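Local atomic coordinates of PilY2 protein (Pseudomonas aeruginosa, PDB entry 3TDQ), a protein that probably takes part in the biogenesis of type IV pili (fimbriae). Residues Q5-A10 and G57-P62; H27-L32 and Q61-I66. One frame throughout, in Å; residues are numbered along the deposited sequence. Where two conformers were deposited one is given.

Contact 1. Residues Q5-A10 and G57-P62; sequences QTFEGA and GTVSQP. With NA (sodium ion), chain D.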
ATOM      1  N   GLN A   5      12.752  12.415 -10.274  1.00 31.14           N
ATOM      2  CA  GLN A   5      12.011  11.673 -11.298  1.00 28.36           C
ATOM      3  C   GLN A   5      10.926  10.793 -10.701  1.00 30.39           C
ATOM      4  O   GLN A   5      10.129  10.220 -11.432  1.00 29.03           O
ATOM      5  CB  GLN A   5      12.980  10.845 -12.169  1.00 28.94           C
ATOM      6  CG  GLN A   5      13.979  11.749 -12.907  1.00 32.16           C
ATOM      7  CD  GLN A   5      13.314  12.812 -13.786  1.00 43.80           C
ATOM      8  OE1 GLN A   5      12.208  12.629 -14.331  1.00 36.12           O
ATOM      9  NE2 GLN A   5      13.965  13.962 -13.929  1.00 26.01           N
ATOM     10  N   THR A   6      10.901  10.660  -9.382  1.00 27.66           N
ATOM     11  CA  THR A   6       9.846   9.881  -8.726  1.00 27.03           C
ATOM     12  C   THR A   6       9.063  10.820  -7.821  1.00 30.08           C
ATOM     13  O   THR A   6       9.530  11.902  -7.433  1.00 29.75           O
ATOM     14  CB  THR A   6      10.391   8.668  -7.944  1.00 34.58           C
ATOM     15  OG1 THR A   6      11.215   9.160  -6.892  1.00 34.26           O
ATOM     16  CG2 THR A   6      11.168   7.678  -8.828  1.00 33.04           C
ATOM     17  N   PHE A   7       7.859  10.415  -7.483  1.00 26.16           N
ATOM     18  CA  PHE A   7       7.033  11.211  -6.573  1.00 26.31           C
ATOM     19  C   PHE A   7       6.204  10.281  -5.687  1.00 31.04           C
ATOM     20  O   PHE A   7       5.973   9.124  -6.039  1.00 29.96           O
ATOM     21  CB  PHE A   7       6.128  12.191  -7.361  1.00 26.80           C
ATOM     22  CG  PHE A   7       5.003  11.490  -8.072  1.00 27.78           C
ATOM     23  CD1 PHE A   7       5.199  10.921  -9.335  1.00 30.81           C
ATOM     24  CD2 PHE A   7       3.755  11.367  -7.464  1.00 29.28           C
ATOM     25  CE1 PHE A   7       4.160  10.254  -9.977  1.00 31.50           C
ATOM     26  CE2 PHE A   7       2.725  10.694  -8.090  1.00 32.01           C
ATOM     27  CZ  PHE A   7       2.926  10.151  -9.353  1.00 30.81           C
ATOM     28  N   GLU A   8       5.711  10.814  -4.573  1.00 28.45           N
ATOM     29  CA  GLU A   8       4.833  10.105  -3.668  1.00 28.55           C
ATOM     30  C   GLU A   8       3.877  11.106  -3.042  1.00 32.81           C
ATOM     31  O   GLU A   8       4.263  12.235  -2.744  1.00 33.44           O
ATOM     32  CB  GLU A   8       5.627   9.350  -2.586  1.00 30.71           C
ATOM     33  CG  GLU A   8       4.740   8.624  -1.585  1.00 44.36           C
ATOM     34  CD  GLU A   8       5.474   7.694  -0.642  1.00 61.61           C
ATOM     35  OE1 GLU A   8       6.496   8.108  -0.051  1.00 51.75           O
ATOM     36  OE2 GLU A   8       5.038   6.529  -0.522  1.00 52.98           O
ATOM     37  N   GLY A   9       2.647  10.680  -2.824  1.00 26.63           N
ATOM     38  CA  GLY A   9       1.651  11.517  -2.166  1.00 25.83           C
ATOM     39  C   GLY A   9       0.548  10.710  -1.527  1.00 29.36           C
ATOM     40  O   GLY A   9       0.592   9.476  -1.509  1.00 27.02           O
ATOM     41  N   ALA A  10      -0.454  11.418  -0.998  1.00 27.54           N
ATOM     42  CA  ALA A  10      -1.645  10.830  -0.393  1.00 27.56           C
ATOM     43  C   ALA A  10      -2.804  11.789  -0.539  1.00 31.40           C
ATOM     44  O   ALA A  10      -2.602  12.996  -0.557  1.00 31.29           O
ATOM     45  CB  ALA A  10      -1.408  10.491   1.072  1.00 28.77           C
ATOM     46  N   GLY A  57       4.936   7.076  -7.925  1.00 28.19           N
ATOM     47  CA  GLY A  57       5.147   6.866  -9.343  1.00 26.96           C
ATOM     48  C   GLY A  57       6.332   7.610  -9.903  1.00 30.01           C
ATOM     49  O   GLY A  57       7.210   8.055  -9.160  1.00 27.46           O
ATOM     50  N   THR A  58       6.309   7.778 -11.237  1.00 26.85           N
ATOM     51  CA  THR A  58       7.356   8.405 -12.017  1.00 27.37           C
ATOM     52  C   THR A  58       6.802   9.649 -12.671  1.00 28.72           C
ATOM     53  O   THR A  58       5.679   9.652 -13.188  1.00 25.97           O
ATOM     54  CB  THR A  58       7.901   7.379 -13.076  1.00 38.65           C
ATOM     55  OG1 THR A  58       8.462   6.259 -12.396  1.00 37.33           O
ATOM     56  CG2 THR A  58       8.986   7.948 -13.986  1.00 42.14           C
ATOM     57  N   VAL A  59       7.613  10.691 -12.669  1.00 25.35           N
ATOM     58  CA  VAL A  59       7.296  11.957 -13.316  1.00 26.42           C
ATOM     59  C   VAL A  59       7.257  11.715 -14.846  1.00 28.37           C
ATOM     60  O   VAL A  59       8.144  11.054 -15.391  1.00 29.20           O
ATOM     61  CB  VAL A  59       8.307  13.067 -12.896  1.00 30.86           C
ATOM     62  CG1 VAL A  59       8.033  14.372 -13.641  1.00 30.49           C
ATOM     63  CG2 VAL A  59       8.247  13.289 -11.366  1.00 30.93           C
ATOM     64  N   SER A  60       6.200  12.185 -15.502  1.00 23.58           N
ATOM     65  CA  SER A  60       6.000  12.023 -16.947  1.00 23.37           C
ATOM     66  C   SER A  60       5.073  13.083 -17.466  1.00 27.90           C
ATOM     67  O   SER A  60       4.410  13.786 -16.698  1.00 27.73           O
ATOM     68  CB  SER A  60       5.467  10.626 -17.299  1.00 26.51           C
ATOM     69  OG  SER A  60       4.306  10.287 -16.556  1.00 31.00           O
ATOM     70  N   GLN A  61       5.034  13.201 -18.786  1.00 26.77           N
ATOM     71  CA  GLN A  61       4.262  14.210 -19.512  1.00 28.12           C
ATOM     72  C   GLN A  61       3.191  13.523 -20.383  1.00 32.78           C
ATOM     73  O   GLN A  61       3.513  12.535 -21.036  1.00 32.24           O
ATOM     74  CB  GLN A  61       5.272  15.023 -20.389  1.00 30.21           C
ATOM     75  CG  GLN A  61       4.717  16.251 -21.118  1.00 40.68           C
ATOM     76  CD  GLN A  61       3.881  15.934 -22.342  1.00 44.79           C
ATOM     77  OE1 GLN A  61       4.071  14.923 -23.030  1.00 37.47           O
ATOM     78  NE2 GLN A  61       2.929  16.797 -22.624  1.00 42.08           N
ATOM     79  N   PRO A  62       1.951  14.044 -20.501  1.00 31.61           N
ATOM     80  CA  PRO A  62       1.407  15.258 -19.863  1.00 31.36           C
ATOM     81  C   PRO A  62       1.069  15.064 -18.391  1.00 32.68           C
ATOM     82  O   PRO A  62       1.104  16.046 -17.644  1.00 31.72           O
ATOM     83  CB  PRO A  62       0.176  15.588 -20.720  1.00 33.43           C
ATOM     84  CG  PRO A  62      -0.294  14.248 -21.229  1.00 37.59           C
ATOM     85  CD  PRO A  62       0.964  13.417 -21.415  1.00 33.20           C
TER
HETATM   86 NA    NA D 117      11.064  11.666  -5.641  1.00 49.97          NA
HETATM   87  O   HOH W   1      10.842  10.693 -15.351  1.00 34.38           O
HETATM   88  O   HOH W   2      12.586  10.361  -3.959  1.00 63.44           O
HETATM   89  O   HOH W   3      11.217  13.937  -5.008  1.00 53.87           O
HETATM   90  O   HOH W   4       9.403  10.199  -4.016  1.00 51.26           O
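Residues 5-10 and 57-62 run antiparallel, with Phe7 opposite Gly57 as a hydrogen-bonded pair and Thr6 opposite Thr58 as a non-hydrogen-bonded one. Phe7 N donates to Gly57 O and Gly57 N to Phe7 O, each at 3.0 Å; Gly57 N lies in the plane of the Phe7 carbonyl, whereas Phe7 N stands above that of the Gly57 carbonyl. Beyond the last paired residues Val59 N reaches Gln5 O at 2.8 Å, almost straight at 172° through the hydrogen, so the pairing runs on into the loop.

The Phe7-Gly57 pair illustrates how an aromatic residue can make use of a glycine opposite it. CG of Phe7 stands in the crowded position between backbone N and carbonyl carbon (chi1 72°), which swings the ring across the neighbouring strand. One face lies over Gly57 N, and CE1 comes within 3.4 Å of Gly57 C. Because glycine has no side chain, the ring can lie directly on its main chain, while the in-plane edge meets Thr58 C.

At the loop end, Gln5 bends at chi2 and crosses Val59 at about a right angle. One water donates both to Gln5 OE1 at 2.6 Å and to Val59 O at 2.7 Å, while CG2 of Val59 rests against the Gln5 carbonyl. Thr6, its side chain on the same sheet face as that of Thr58, binds the sodium ion through two atoms: its O lies 2.4 Å and its OG1 2.8 Å from NA, the hydroxyl being turned there by chi1 of 64°. Asp3 O and three waters complete the six ligands. A cross-strand aromatic-glycine pair thus joins the start of strand 6-17 to the end of strand 52-58 in the antiparallel sheet, beside a sodium site shared equally between protein oxygens and water.

Contact 2. Residues H27-L32 and Q61-I66; sequences HRLYRL and QPWSTI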
ATOM      1  N   HIS A  27      -8.144  17.037  -6.934  1.00 27.80           N
ATOM      2  CA  HIS A  27      -8.279  17.936  -8.096  1.00 28.14           C
ATOM      3  C   HIS A  27      -7.008  18.039  -8.945  1.00 29.41           C
ATOM      4  O   HIS A  27      -6.929  18.926  -9.795  1.00 28.69           O
ATOM      5  CB  HIS A  27      -8.790  19.339  -7.683  1.00 29.73           C
ATOM      6  CG  HIS A  27      -9.872  19.270  -6.654  1.00 34.00           C
ATOM      7  ND1 HIS A  27     -11.106  18.703  -6.942  1.00 36.19           N
ATOM      8  CD2 HIS A  27      -9.841  19.615  -5.344  1.00 36.60           C
ATOM      9  CE1 HIS A  27     -11.794  18.751  -5.811  1.00 36.31           C
ATOM     10  NE2 HIS A  27     -11.074  19.300  -4.824  1.00 36.88           N
ATOM     11  N   ARG A  28      -6.039  17.133  -8.744  1.00 25.99           N
ATOM     12  CA  ARG A  28      -4.854  16.988  -9.610  1.00 26.00           C
ATOM     13  C   ARG A  28      -5.065  15.729 -10.451  1.00 29.50           C
ATOM     14  O   ARG A  28      -5.765  14.821  -9.998  1.00 29.79           O
ATOM     15  CB  ARG A  28      -3.541  16.902  -8.810  1.00 24.32           C
ATOM     16  CG  ARG A  28      -3.018  18.243  -8.283  1.00 32.45           C
ATOM     17  CD  ARG A  28      -3.708  18.676  -7.010  1.00 43.49           C
ATOM     18  NE  ARG A  28      -3.207  19.963  -6.526  1.00 46.72           N
ATOM     19  CZ  ARG A  28      -3.747  20.648  -5.526  1.00 54.16           C
ATOM     20  NH1 ARG A  28      -4.832  20.193  -4.908  1.00 39.55           N
ATOM     21  NH2 ARG A  28      -3.225  21.809  -5.155  1.00 40.56           N
ATOM     22  N   LEU A  29      -4.480  15.654 -11.646  1.00 25.06           N
ATOM     23  CA  LEU A  29      -4.649  14.471 -12.511  1.00 24.24           C
ATOM     24  C   LEU A  29      -3.368  13.690 -12.656  1.00 29.20           C
ATOM     25  O   LEU A  29      -2.274  14.262 -12.743  1.00 26.17           O
ATOM     26  CB  LEU A  29      -5.138  14.868 -13.914  1.00 25.14           C
ATOM     27  CG  LEU A  29      -6.560  15.433 -13.994  1.00 29.11           C
ATOM     28  CD1 LEU A  29      -6.825  15.948 -15.353  1.00 29.60           C
ATOM     29  CD2 LEU A  29      -7.609  14.357 -13.675  1.00 27.80           C
ATOM     30  N   TYR A  30      -3.522  12.353 -12.663  1.00 25.55           N
ATOM     31  CA  TYR A  30      -2.435  11.427 -12.815  1.00 24.78           C
ATOM     32  C   TYR A  30      -2.797  10.364 -13.806  1.00 29.06           C
ATOM     33  O   TYR A  30      -3.973   9.997 -13.902  1.00 28.32           O
ATOM     34  CB  TYR A  30      -2.141  10.717 -11.460  1.00 25.24           C
ATOM     35  CG  TYR A  30      -1.775  11.657 -10.339  1.00 25.45           C
ATOM     36  CD1 TYR A  30      -2.762  12.252  -9.551  1.00 25.55           C
ATOM     37  CD2 TYR A  30      -0.441  11.985 -10.085  1.00 26.17           C
ATOM     38  CE1 TYR A  30      -2.438  13.157  -8.544  1.00 27.16           C
ATOM     39  CE2 TYR A  30      -0.105  12.879  -9.064  1.00 27.84           C
ATOM     40  CZ  TYR A  30      -1.111  13.456  -8.292  1.00 33.70           C
ATOM     41  OH  TYR A  30      -0.831  14.348  -7.290  1.00 36.72           O
ATOM     42  N   ARG A  31      -1.791   9.824 -14.497  1.00 24.75           N
ATOM     43  CA  ARG A  31      -2.006   8.697 -15.389  0.50 25.03           C
ATOM     44  C   ARG A  31      -2.013   7.452 -14.521  1.00 28.94           C
ATOM     45  O   ARG A  31      -1.131   7.299 -13.675  1.00 27.79           O
ATOM     46  CB  ARG A  31      -0.911   8.615 -16.478  0.50 26.32           C
ATOM     47  CG  ARG A  31      -1.107   7.476 -17.496  0.50 30.51           C
ATOM     48  CD  ARG A  31      -2.143   7.812 -18.571  0.50 37.21           C
ATOM     49  NE  ARG A  31      -1.791   9.035 -19.291  0.50 40.54           N
ATOM     50  CZ  ARG A  31      -2.642   9.769 -19.991  0.50 49.23           C
ATOM     51  NH1 ARG A  31      -3.912   9.402 -20.100  0.50 39.51           N
ATOM     52  NH2 ARG A  31      -2.231  10.877 -20.591  0.50 33.45           N
ATOM     53  N   LEU A  32      -3.014   6.589 -14.688  1.00 25.77           N
ATOM     54  CA  LEU A  32      -3.093   5.340 -13.944  1.00 24.62           C
ATOM     55  C   LEU A  32      -3.212   4.223 -15.006  1.00 27.49           C
ATOM     56  O   LEU A  32      -4.308   3.897 -15.447  1.00 26.63           O
ATOM     57  CB  LEU A  32      -4.237   5.356 -12.921  1.00 24.36           C
ATOM     58  CG  LEU A  32      -4.414   4.127 -12.017  1.00 26.66           C
ATOM     59  CD1 LEU A  32      -3.104   3.695 -11.354  1.00 25.11           C
ATOM     60  CD2 LEU A  32      -5.425   4.430 -10.936  1.00 24.41           C
ATOM     61  N   GLN A  61       5.034  13.201 -18.786  1.00 26.77           N
ATOM     62  CA  GLN A  61       4.262  14.210 -19.512  1.00 28.12           C
ATOM     63  C   GLN A  61       3.191  13.523 -20.383  1.00 32.78           C
ATOM     64  O   GLN A  61       3.513  12.535 -21.036  1.00 32.24           O
ATOM     65  CB  GLN A  61       5.272  15.023 -20.389  1.00 30.21           C
ATOM     66  CG  GLN A  61       4.717  16.251 -21.118  1.00 40.68           C
ATOM     67  CD  GLN A  61       3.881  15.934 -22.342  1.00 44.79           C
ATOM     68  OE1 GLN A  61       4.071  14.923 -23.030  1.00 37.47           O
ATOM     69  NE2 GLN A  61       2.929  16.797 -22.624  1.00 42.08           N
ATOM     70  N   PRO A  62       1.951  14.044 -20.501  1.00 31.61           N
ATOM     71  CA  PRO A  62       1.407  15.258 -19.863  1.00 31.36           C
ATOM     72  C   PRO A  62       1.069  15.064 -18.391  1.00 32.68           C
ATOM     73  O   PRO A  62       1.104  16.046 -17.644  1.00 31.72           O
ATOM     74  CB  PRO A  62       0.176  15.588 -20.720  1.00 33.43           C
ATOM     75  CG  PRO A  62      -0.294  14.248 -21.229  1.00 37.59           C
ATOM     76  CD  PRO A  62       0.964  13.417 -21.415  1.00 33.20           C
ATOM     77  N   TRP A  63       0.799  13.812 -17.955  1.00 29.71           N
ATOM     78  CA  TRP A  63       0.483  13.540 -16.558  1.00 29.26           C
ATOM     79  C   TRP A  63       1.478  12.588 -15.964  1.00 32.95           C
ATOM     80  O   TRP A  63       1.901  11.651 -16.651  1.00 33.41           O
ATOM     81  CB  TRP A  63      -0.952  12.969 -16.421  1.00 28.34           C
ATOM     82  CG  TRP A  63      -1.982  13.773 -17.173  1.00 29.66           C
ATOM     83  CD1 TRP A  63      -2.538  13.474 -18.383  1.00 32.75           C
ATOM     84  CD2 TRP A  63      -2.467  15.077 -16.821  1.00 30.03           C
ATOM     85  NE1 TRP A  63      -3.384  14.491 -18.782  1.00 33.02           N
ATOM     86  CE2 TRP A  63      -3.368  15.481 -17.831  1.00 34.65           C
ATOM     87  CE3 TRP A  63      -2.200  15.961 -15.761  1.00 31.96           C
ATOM     88  CZ2 TRP A  63      -4.031  16.714 -17.793  1.00 34.85           C
ATOM     89  CZ3 TRP A  63      -2.894  17.158 -15.698  1.00 34.06           C
ATOM     90  CH2 TRP A  63      -3.766  17.543 -16.725  1.00 35.18           C
ATOM     91  N   SER A  64       1.821  12.779 -14.669  1.00 28.30           N
ATOM     92  CA  SER A  64       2.744  11.859 -13.988  1.00 27.20           C
ATOM     93  C   SER A  64       2.044  10.528 -13.766  1.00 28.87           C
ATOM     94  O   SER A  64       0.813  10.484 -13.669  1.00 27.86           O
ATOM     95  CB  SER A  64       3.273  12.457 -12.696  1.00 31.10           C
ATOM     96  OG  SER A  64       4.257  13.419 -13.065  1.00 31.42           O
ATOM     97  N   THR A  65       2.821   9.434 -13.794  1.00 24.60           N
ATOM     98  CA  THR A  65       2.303   8.076 -13.798  1.00 23.77           C
ATOM     99  C   THR A  65       2.369   7.421 -12.431  1.00 27.05           C
ATOM    100  O   THR A  65       3.453   7.281 -11.871  1.00 26.31           O
ATOM    101  CB  THR A  65       3.092   7.250 -14.841  1.00 29.05           C
ATOM    102  OG1 THR A  65       2.973   7.893 -16.102  1.00 28.96           O
ATOM    103  CG2 THR A  65       2.578   5.818 -14.986  1.00 24.57           C
ATOM    104  N   ILE A  66       1.209   6.978 -11.925  1.00 23.79           N
ATOM    105  CA  ILE A  66       1.135   6.254 -10.657  1.00 23.56           C
ATOM    106  C   ILE A  66       1.457   4.789 -10.962  1.00 27.13           C
ATOM    107  O   ILE A  66       0.754   4.154 -11.763  1.00 24.97           O
ATOM    108  CB  ILE A  66      -0.240   6.444  -9.944  1.00 26.42           C
ATOM    109  CG1 ILE A  66      -0.387   7.893  -9.406  1.00 26.12           C
ATOM    110  CG2 ILE A  66      -0.398   5.403  -8.806  1.00 26.06           C
ATOM    111  CD1 ILE A  66      -1.794   8.260  -8.869  1.00 26.72           C
TER
HETATM  112  O   HOH W   5       0.409  14.550 -12.936  1.00 23.46           O
HETATM  113  O   HOH W   6       0.788  10.963 -19.161  1.00 36.48           O
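Trp63 and Arg31 are the large projections here, the indole lying against Leu29. CB of Leu29 sits over the six-membered ring in a CH-pi contact, 3.8 Å from the Trp63 ring centroid, and CD1 continues alongside toward CZ2 and CH2, so the two lie side by side. CB of Pro62, its chain neighbour, lies at the rim of the opposite face. Arg31 bends at chi2 and chi3 and brings NH2 to the indole edge, 3.4 Å from Trp63 CD1, with the two planes 69° apart, an edge approach and no cation-pi stack. A water accepts from both Arg31 NE and Trp63 N, filling the angle between guanidinium and main chain.

The second fit is apolar. The tip of Ile66 pushes against the root of the Tyr30 ring, CD1 lying 3.6 Å from Tyr30 CB, while its other branch, CG2, meets Leu32 CD1 at 4.1 Å. Ile66 thus sits between Tyr30 of strand 28-31 and Leu32 just after it.

Between these two fits the backbones join. Arg31 N donates to Ser64 O at 2.8 Å and Ile66 N to Arg31 O at 2.9 Å, a parallel-type bridge between segments running 55° apart. Where they splay, a water takes over, donating to Leu29 O at 2.7 Å and accepting from Ser64 N at 2.9 Å. Strand 22-25 flanks this junction, its Leu22 touching Arg31 and Trp63 and its Ile25 touching Ile66, while Phe7 of strand 6-17 packs on Ser64 and Ile66, and Tyr30 meets the ring of Tyr55 on strand 52-58.

From the N terminus the chain enters strand 6-17, passes through strands 22-25 and 28-31, and returns along strand 52-58 to close contact 1. Contact 2 begins inside that excursion, at residues 27-32, but ends beyond it, at 61-66, so the two closures cross and share Gln61 and Pro62. Contact 1 joins neighbouring strands within the sheet; contact 2 brings together its two outermost strands, 28-31 and 65-71, consistent with the closed barrel of an OB fold. The turn between strands 52-58 and 65-71 couples them: Thr58 O probably accepts from Thr65 N, and the hydroxyls of Ser60 and Thr65 are hydrogen-bonded.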